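Local coordinates for protein peptide amidase (Stenotrophomonas maltophilia, PDB 1M22) that probably hydrolyses amide bonds as a peptide amidase of the amidase signature family, at residues Ala235-Arg244 and Arg257-Leu266; Gly126-Ala134 and Ser143-Thr152. All coordinates share one frame; numbering follows the deposited sequence.

Contact 1: residues Ala235-Arg244 and Arg257-Leu266; sequences AAVLTAIAGR and RAVYDYTARL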
loop_
_atom_site.group_PDB
_atom_site.type_symbol
_atom_site.label_atom_id
_atom_site.label_comp_id
_atom_site.label_asym_id
_atom_site.label_seq_id
_atom_site.Cartn_x
_atom_site.Cartn_y
_atom_site.Cartn_z
ATOM N N ALA A 235 3.850 5.868 -10.230
ATOM C CA ALA A 235 2.983 6.495 -11.224
ATOM C C ALA A 235 2.696 5.540 -12.378
ATOM O O ALA A 235 1.580 5.503 -12.897
ATOM C CB ALA A 235 3.621 7.784 -11.746
ATOM N N ALA A 236 3.699 4.765 -12.777
ATOM C CA ALA A 236 3.521 3.806 -13.861
ATOM C C ALA A 236 2.504 2.744 -13.452
ATOM O O ALA A 236 1.633 2.365 -14.234
ATOM C CB ALA A 236 4.853 3.151 -14.205
ATOM N N VAL A 237 2.611 2.264 -12.218
ATOM C CA VAL A 237 1.678 1.257 -11.738
ATOM C C VAL A 237 0.259 1.815 -11.631
ATOM O O VAL A 237 -0.702 1.158 -12.036
ATOM C CB VAL A 237 2.125 0.698 -10.369
ATOM C CG1 VAL A 237 1.065 -0.237 -9.817
ATOM C CG2 VAL A 237 3.439 -0.055 -10.524
ATOM N N LEU A 238 0.123 3.029 -11.103
ATOM C CA LEU A 238 -1.199 3.637 -10.961
ATOM C C LEU A 238 -1.867 3.773 -12.326
ATOM O O LEU A 238 -3.067 3.545 -12.469
ATOM C CB LEU A 238 -1.099 5.014 -10.291
ATOM C CG LEU A 238 -2.442 5.621 -9.858
ATOM C CD1 LEU A 238 -3.051 4.769 -8.750
ATOM C CD2 LEU A 238 -2.243 7.045 -9.373
ATOM N N THR A 239 -1.082 4.137 -13.334
ATOM C CA THR A 239 -1.604 4.296 -14.684
ATOM C C THR A 239 -2.237 2.998 -15.186
ATOM O O THR A 239 -3.256 3.016 -15.876
ATOM C CB THR A 239 -0.479 4.724 -15.654
ATOM O OG1 THR A 239 0.038 6.002 -15.254
ATOM C CG2 THR A 239 -1.003 4.819 -17.083
ATOM N N ALA A 240 -1.639 1.870 -14.825
ATOM C CA ALA A 240 -2.147 0.577 -15.262
ATOM C C ALA A 240 -3.348 0.047 -14.475
ATOM O O ALA A 240 -4.224 -0.601 -15.051
ATOM C CB ALA A 240 -1.017 -0.453 -15.231
ATOM N N ILE A 241 -3.405 0.317 -13.173
ATOM C CA ILE A 241 -4.503 -0.209 -12.364
ATOM C C ILE A 241 -5.737 0.675 -12.226
ATOM O O ILE A 241 -6.808 0.177 -11.879
ATOM C CB ILE A 241 -4.018 -0.616 -10.943
ATOM C CG1 ILE A 241 -3.529 0.605 -10.159
ATOM C CG2 ILE A 241 -2.911 -1.661 -11.058
ATOM C CD1 ILE A 241 -3.107 0.281 -8.727
ATOM N N ALA A 242 -5.608 1.971 -12.487
ATOM C CA ALA A 242 -6.761 2.860 -12.374
ATOM C C ALA A 242 -7.775 2.559 -13.468
ATOM O O ALA A 242 -7.404 2.287 -14.612
ATOM C CB ALA A 242 -6.318 4.318 -12.463
ATOM N N GLY A 243 -9.056 2.600 -13.119
ATOM C CA GLY A 243 -10.079 2.342 -14.116
ATOM C C GLY A 243 -11.432 1.988 -13.537
ATOM O O GLY A 243 -11.529 1.469 -12.424
ATOM N N ARG A 244 -12.482 2.274 -14.300
ATOM C CA ARG A 244 -13.843 1.979 -13.877
ATOM C C ARG A 244 -14.132 0.483 -13.994
ATOM O O ARG A 244 -13.719 -0.174 -14.953
ATOM C CB ARG A 244 -14.839 2.766 -14.731
ATOM C CG ARG A 244 -16.284 2.650 -14.275
ATOM C CD ARG A 244 -17.192 3.561 -15.088
ATOM N NE ARG A 244 -18.567 3.537 -14.601
ATOM C CZ ARG A 244 -19.554 4.273 -15.104
ATOM N NH1 ARG A 244 -19.320 5.098 -16.115
ATOM N NH2 ARG A 244 -20.775 4.183 -14.594
ATOM N N ARG A 257 -13.330 10.768 -15.530
ATOM C CA ARG A 257 -12.270 9.770 -15.606
ATOM C C ARG A 257 -11.863 9.624 -17.066
ATOM O O ARG A 257 -12.708 9.661 -17.961
ATOM C CB ARG A 257 -12.753 8.415 -15.082
ATOM C CG ARG A 257 -11.675 7.331 -15.109
ATOM C CD ARG A 257 -12.272 5.941 -14.940
ATOM N NE ARG A 257 -12.879 5.734 -13.626
ATOM C CZ ARG A 257 -12.213 5.368 -12.534
ATOM N NH1 ARG A 257 -10.903 5.162 -12.584
ATOM N NH2 ARG A 257 -12.866 5.194 -11.394
ATOM N N ALA A 258 -10.569 9.461 -17.305
ATOM C CA ALA A 258 -10.067 9.303 -18.662
ATOM C C ALA A 258 -8.837 8.413 -18.643
ATOM O O ALA A 258 -8.314 8.092 -17.575
ATOM C CB ALA A 258 -9.723 10.663 -19.252
ATOM N N VAL A 259 -8.391 7.997 -19.823
ATOM C CA VAL A 259 -7.198 7.168 -19.926
ATOM C C VAL A 259 -6.055 8.123 -19.610
ATOM O O VAL A 259 -5.459 8.722 -20.507
ATOM C CB VAL A 259 -7.030 6.606 -21.351
ATOM C CG1 VAL A 259 -5.791 5.730 -21.421
ATOM C CG2 VAL A 259 -8.267 5.810 -21.741
ATOM N N TYR A 260 -5.763 8.262 -18.322
ATOM C CA TYR A 260 -4.736 9.184 -17.858
ATOM C C TYR A 260 -3.369 8.564 -17.594
ATOM O O TYR A 260 -3.248 7.570 -16.877
ATOM C CB TYR A 260 -5.222 9.872 -16.583
ATOM C CG TYR A 260 -4.482 11.143 -16.245
ATOM C CD1 TYR A 260 -4.790 12.342 -16.888
ATOM C CD2 TYR A 260 -3.481 11.152 -15.277
ATOM C CE1 TYR A 260 -4.120 13.520 -16.572
ATOM C CE2 TYR A 260 -2.804 12.324 -14.954
ATOM C CZ TYR A 260 -3.129 13.504 -15.603
ATOM O OH TYR A 260 -2.475 14.667 -15.273
ATOM N N ASP A 261 -2.342 9.175 -18.170
ATOM C CA ASP A 261 -0.971 8.720 -17.991
ATOM C C ASP A 261 -0.363 9.534 -16.850
ATOM O O ASP A 261 0.045 10.682 -17.039
ATOM C CB ASP A 261 -0.178 8.933 -19.286
ATOM C CG ASP A 261 1.289 8.578 -19.141
ATOM O OD1 ASP A 261 1.655 7.929 -18.140
ATOM O OD2 ASP A 261 2.076 8.945 -20.040
ATOM N N TYR A 262 -0.306 8.939 -15.663
ATOM C CA TYR A 262 0.239 9.641 -14.511
ATOM C C TYR A 262 1.731 9.936 -14.630
ATOM O O TYR A 262 2.245 10.793 -13.917
ATOM C CB TYR A 262 -0.053 8.856 -13.227
ATOM C CG TYR A 262 -1.522 8.830 -12.866
ATOM C CD1 TYR A 262 -2.126 9.915 -12.222
ATOM C CD2 TYR A 262 -2.318 7.736 -13.201
ATOM C CE1 TYR A 262 -3.488 9.907 -11.922
ATOM C CE2 TYR A 262 -3.677 7.722 -12.910
ATOM C CZ TYR A 262 -4.257 8.808 -12.272
ATOM O OH TYR A 262 -5.608 8.791 -11.996
ATOM N N THR A 263 2.428 9.248 -15.531
ATOM C CA THR A 263 3.858 9.516 -15.688
ATOM C C THR A 263 4.077 10.874 -16.354
ATOM O O THR A 263 5.181 11.416 -16.326
ATOM C CB THR A 263 4.587 8.416 -16.506
ATOM O OG1 THR A 263 4.154 8.446 -17.871
ATOM C CG2 THR A 263 4.308 7.044 -15.909
ATOM N N ALA A 264 3.021 11.426 -16.946
ATOM C CA ALA A 264 3.105 12.740 -17.576
ATOM C C ALA A 264 3.214 13.809 -16.488
ATOM O O ALA A 264 3.610 14.944 -16.754
ATOM C CB ALA A 264 1.867 12.995 -18.434
ATOM N N ARG A 265 2.863 13.437 -15.259
ATOM C CA ARG A 265 2.910 14.359 -14.128
ATOM C C ARG A 265 4.249 14.335 -13.392
ATOM O O ARG A 265 4.401 14.973 -12.348
ATOM C CB ARG A 265 1.772 14.040 -13.151
ATOM C CG ARG A 265 0.372 14.323 -13.697
ATOM C CD ARG A 265 0.023 15.808 -13.631
ATOM N NE ARG A 265 0.825 16.627 -14.538
ATOM C CZ ARG A 265 0.725 16.595 -15.863
ATOM N NH1 ARG A 265 -0.146 15.784 -16.448
ATOM N NH2 ARG A 265 1.494 17.380 -16.606
ATOM N N LEU A 266 5.217 13.597 -13.929
ATOM C CA LEU A 266 6.541 13.531 -13.318
ATOM C C LEU A 266 7.301 14.784 -13.764
ATOM O O LEU A 266 8.209 14.733 -14.598
ATOM C CB LEU A 266 7.261 12.252 -13.757
ATOM C CG LEU A 266 6.529 10.961 -13.361
ATOM C CD1 LEU A 266 7.235 9.765 -13.975
ATOM C CD2 LEU A 266 6.464 10.829 -11.840
#

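Contact 2: residues Gly126-Ala134 and Ser143-Thr152; sequences GKTNLSEWA and SGWSARGGQT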
loop_
_atom_site.group_PDB
_atom_site.type_symbol
_atom_site.label_atom_id
_atom_site.label_comp_id
_atom_site.label_asym_id
_atom_site.label_seq_id
_atom_site.Cartn_x
_atom_site.Cartn_y
_atom_site.Cartn_z
ATOM N N GLY A 126 4.461 -13.461 -7.520
ATOM C CA GLY A 126 3.837 -14.163 -6.418
ATOM C C GLY A 126 3.062 -13.226 -5.516
ATOM O O GLY A 126 2.753 -12.096 -5.902
ATOM N N LYS A 127 2.766 -13.699 -4.308
ATOM C CA LYS A 127 2.001 -12.944 -3.322
ATOM C C LYS A 127 2.857 -12.602 -2.110
ATOM O O LYS A 127 3.746 -13.366 -1.734
ATOM C CB LYS A 127 0.792 -13.766 -2.861
ATOM C CG LYS A 127 -0.014 -14.411 -3.986
ATOM C CD LYS A 127 -0.645 -13.381 -4.913
ATOM C CE LYS A 127 -1.742 -12.589 -4.218
ATOM N NZ LYS A 127 -2.892 -13.446 -3.795
ATOM N N THR A 128 2.585 -11.456 -1.492
ATOM C CA THR A 128 3.340 -11.033 -0.321
ATOM C C THR A 128 2.572 -11.177 0.985
ATOM O O THR A 128 1.342 -11.065 1.032
ATOM C CB THR A 128 3.809 -9.573 -0.454
ATOM O OG1 THR A 128 2.697 -8.742 -0.813
ATOM C CG2 THR A 128 4.901 -9.465 -1.507
ATOM N N ASN A 129 3.320 -11.431 2.051
ATOM C CA ASN A 129 2.740 -11.595 3.370
ATOM C C ASN A 129 2.143 -10.285 3.863
ATOM O O ASN A 129 2.511 -9.198 3.408
ATOM C CB ASN A 129 3.810 -12.103 4.345
ATOM C CG ASN A 129 3.226 -12.590 5.655
ATOM O OD1 ASN A 129 2.152 -13.186 5.683
ATOM N ND2 ASN A 129 3.950 -12.363 6.746
ATOM N N LEU A 130 1.217 -10.399 4.805
ATOM C CA LEU A 130 0.540 -9.246 5.372
ATOM C C LEU A 130 0.106 -9.587 6.786
ATOM O O LEU A 130 0.041 -10.764 7.155
ATOM C CB LEU A 130 -0.719 -8.918 4.557
ATOM C CG LEU A 130 -1.821 -9.991 4.570
ATOM C CD1 LEU A 130 -3.153 -9.374 4.169
ATOM C CD2 LEU A 130 -1.456 -11.140 3.633
ATOM N N SER A 131 -0.177 -8.564 7.581
ATOM C CA SER A 131 -0.700 -8.799 8.921
ATOM C C SER A 131 -1.982 -9.577 8.618
ATOM O O SER A 131 -2.760 -9.171 7.752
ATOM C CB SER A 131 -1.039 -7.470 9.594
ATOM O OG SER A 131 0.112 -6.645 9.660
ATOM N N GLU A 132 -2.208 -10.692 9.311
ATOM C CA GLU A 132 -3.383 -11.513 9.028
ATOM C C GLU A 132 -4.684 -10.720 8.958
ATOM O O GLU A 132 -4.965 -9.887 9.820
ATOM C CB GLU A 132 -3.520 -12.639 10.056
ATOM C CG GLU A 132 -4.121 -13.900 9.458
ATOM C CD GLU A 132 -4.366 -14.978 10.491
ATOM O OE1 GLU A 132 -5.371 -14.879 11.221
ATOM O OE2 GLU A 132 -3.548 -15.920 10.569
ATOM N N TRP A 133 -5.474 -10.999 7.922
ATOM C CA TRP A 133 -6.750 -10.321 7.689
ATOM C C TRP A 133 -6.573 -8.806 7.624
ATOM O O TRP A 133 -7.445 -8.039 8.035
ATOM C CB TRP A 133 -7.774 -10.709 8.768
ATOM C CG TRP A 133 -8.129 -12.167 8.713
ATOM C CD1 TRP A 133 -7.733 -13.143 9.582
ATOM C CD2 TRP A 133 -8.852 -12.831 7.666
ATOM N NE1 TRP A 133 -8.156 -14.374 9.136
ATOM C CE2 TRP A 133 -8.844 -14.212 7.963
ATOM C CE3 TRP A 133 -9.501 -12.392 6.502
ATOM C CZ2 TRP A 133 -9.461 -15.161 7.137
ATOM C CZ3 TRP A 133 -10.115 -13.337 5.680
ATOM C CH2 TRP A 133 -10.088 -14.706 6.003
ATOM N N ALA A 134 -5.427 -8.392 7.084
ATOM C CA ALA A 134 -5.079 -6.982 6.931
ATOM C C ALA A 134 -5.159 -6.237 8.258
ATOM O O ALA A 134 -5.550 -5.071 8.323
ATOM C CB ALA A 134 -5.984 -6.325 5.889
ATOM N N SER A 143 2.307 -6.547 13.842
ATOM C CA SER A 143 2.395 -6.142 12.445
ATOM C C SER A 143 3.290 -7.064 11.630
ATOM O O SER A 143 4.379 -7.441 12.069
ATOM C CB SER A 143 2.923 -4.710 12.340
ATOM O OG SER A 143 2.019 -3.792 12.925
ATOM N N GLY A 144 2.820 -7.433 10.444
ATOM C CA GLY A 144 3.609 -8.286 9.577
ATOM C C GLY A 144 3.557 -9.772 9.871
ATOM O O GLY A 144 4.280 -10.546 9.244
ATOM N N TRP A 145 2.717 -10.178 10.816
ATOM C CA TRP A 145 2.597 -11.592 11.150
ATOM C C TRP A 145 1.294 -12.210 10.665
ATOM O O TRP A 145 0.234 -11.589 10.738
ATOM C CB TRP A 145 2.671 -11.812 12.666
ATOM C CG TRP A 145 2.499 -13.268 13.044
ATOM C CD1 TRP A 145 3.482 -14.214 13.127
ATOM C CD2 TRP A 145 1.260 -13.956 13.274
ATOM N NE1 TRP A 145 2.931 -15.449 13.388
ATOM C CE2 TRP A 145 1.571 -15.320 13.481
ATOM C CE3 TRP A 145 -0.083 -13.555 13.319
ATOM C CZ2 TRP A 145 0.587 -16.285 13.732
ATOM C CZ3 TRP A 145 -1.063 -14.517 13.569
ATOM C CH2 TRP A 145 -0.717 -15.866 13.770
ATOM N N SER A 146 1.385 -13.438 10.168
ATOM C CA SER A 146 0.209 -14.196 9.760
ATOM C C SER A 146 0.542 -15.663 10.025
ATOM O O SER A 146 1.714 -16.045 10.056
ATOM C CB SER A 146 -0.144 -13.967 8.283
ATOM O OG SER A 146 0.748 -14.630 7.410
ATOM N N ALA A 147 -0.480 -16.481 10.237
ATOM C CA ALA A 147 -0.245 -17.890 10.517
ATOM C C ALA A 147 0.361 -18.617 9.322
ATOM O O ALA A 147 1.227 -19.477 9.482
ATOM C CB ALA A 147 -1.547 -18.562 10.933
ATOM N N ARG A 148 -0.083 -18.261 8.121
ATOM C CA ARG A 148 0.418 -18.909 6.919
ATOM C C ARG A 148 1.768 -18.379 6.445
ATOM O O ARG A 148 2.581 -19.135 5.915
ATOM C CB ARG A 148 -0.613 -18.781 5.793
ATOM C CG ARG A 148 -0.194 -19.419 4.482
ATOM C CD ARG A 148 -1.373 -19.559 3.528
ATOM N NE ARG A 148 -0.970 -20.112 2.238
ATOM C CZ ARG A 148 -0.783 -19.393 1.136
ATOM N NH1 ARG A 148 -0.968 -18.080 1.155
ATOM N NH2 ARG A 148 -0.398 -19.984 0.015
ATOM N N GLY A 149 2.014 -17.088 6.645
ATOM C CA GLY A 149 3.268 -16.511 6.185
ATOM C C GLY A 149 4.336 -16.258 7.229
ATOM O O GLY A 149 5.468 -15.912 6.893
ATOM N N GLY A 150 3.997 -16.436 8.497
ATOM C CA GLY A 150 4.978 -16.187 9.531
ATOM C C GLY A 150 5.203 -14.700 9.732
ATOM O O GLY A 150 4.336 -13.877 9.425
ATOM N N GLN A 151 6.386 -14.356 10.223
ATOM C CA GLN A 151 6.740 -12.975 10.511
ATOM C C GLN A 151 7.634 -12.312 9.473
ATOM O O GLN A 151 8.774 -12.723 9.266
ATOM C CB GLN A 151 7.440 -12.911 11.867
ATOM C CG GLN A 151 7.830 -11.512 12.298
ATOM C CD GLN A 151 6.628 -10.643 12.591
ATOM O OE1 GLN A 151 5.814 -10.961 13.460
ATOM N NE2 GLN A 151 6.506 -9.536 11.865
ATOM N N THR A 152 7.115 -11.278 8.819
ATOM C CA THR A 152 7.906 -10.540 7.844
ATOM C C THR A 152 8.821 -9.615 8.648
ATOM O O THR A 152 8.426 -9.094 9.691
ATOM C CB THR A 152 6.993 -9.726 6.904
ATOM O OG1 THR A 152 6.189 -10.631 6.133
ATOM C CG2 THR A 152 7.816 -8.859 5.956
#

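Contact 1: residues Ala235-Arg244 and Arg257-Leu266
Tyr262 packs against Leu238 and Thr239 where a loop folds back on the last turns of helix 231-241 in the amidase fold. CD2 of Leu238 sits almost exactly over the centre of the Tyr262 ring, 3.7 Å from the centroid and 4° off the ring normal. This is a CH-pi contact. Tyr260 CD2 lies over the opposite face, offset toward the rim. Ala242 CB lies at the ring edge. Ile474 of helix 470-484 also touches Tyr262.

Thr239 makes the polar link. Its OG1 lies anti to the carbonyl carbon (chi1 -63°), which lets it donate to Ala235 O in the preceding helical turn. Thr239 OG1 in turn accepts from Tyr262 N at 3.0 Å, with a bent N-H...O angle of 142°. Beyond it, Asp261 OD1 accepts from Thr263 N, an Asx turn at the start of the 3-10 segment 262-265, and also from Thr263 OG1.

At the other end Arg257 bends at its third torsion and lays one guanidinium face against the Gly243-Arg244 peptide. Its NH2 bonds to Thr251 O and Gly207 O, and its NH1 to Leu208 O. Gly243 C and Arg244 N each lie 3.4 Å above the guanidinium plane.

Contact 2: residues Gly126-Ala134 and Ser143-Thr152
Asn129 reaches across to the hairpin 145-151 and bonds to Ser146, Gly150 and, just after it, Thr152. Its CG is anti to the backbone N (chi1 -167°), which directs the amide at the hairpin. OD1 accepts from Ser146 OG at 2.7 Å, in the carbonyl plane and on a lone pair. ND2 donates to Thr152 OG1 at 2.9 Å, nearly in the amide plane, and to Gly150 O at 3.1 Å, from above that carbonyl's plane. Both ends of the amide are thus held, which fixes its rotation. Thr152 OG1 is also bonded to Arg49 O. Ser146 OG also accepts from Gly149 N, an ST motif, so one hydroxyl links the turn and the Asn129 amide.

Bonds to the backbone continue along the chain. Gly144 N points almost straight at Ser131 OG, 2.9 Å away at 175°. Glu132 N donates to Trp145 O at 3.0 Å.

One carboxylate joins in. Glu132 OE2 takes Ala147 N at 3.1 Å on its anti side, while OE1 forms a salt bridge with Arg137.

CB of Glu132 packs against CB of Ser146 at 4.0 Å. The arrangement belongs to the active-site surroundings of an amidase signature enzyme, with Leu130 beside catalytic Lys86 and Ser131 beside catalytic Ser165.

From the N terminus, the chain reaches contact 2 first. Strand 123-128 of the central mixed sheet runs out into 129-134, and after eight intervening residues segment 143-152, with the small hairpin 145-151, returns to close the loop. The chain then passes through helix 167-174 and sheet strands 180-185, 200-203 and 223-228 before entering helix 231-241. Contact 1 closes a second loop there: twelve residues without helix or strand separate its segments, and strand 275-279 follows. The two loops are in series, neither nested nor crossed. Their centres lie about 29 Å apart on opposite sides of the chain's centre. Contact 2 borders the catalytic residues; contact 1 lies away from them, near helix 470-484.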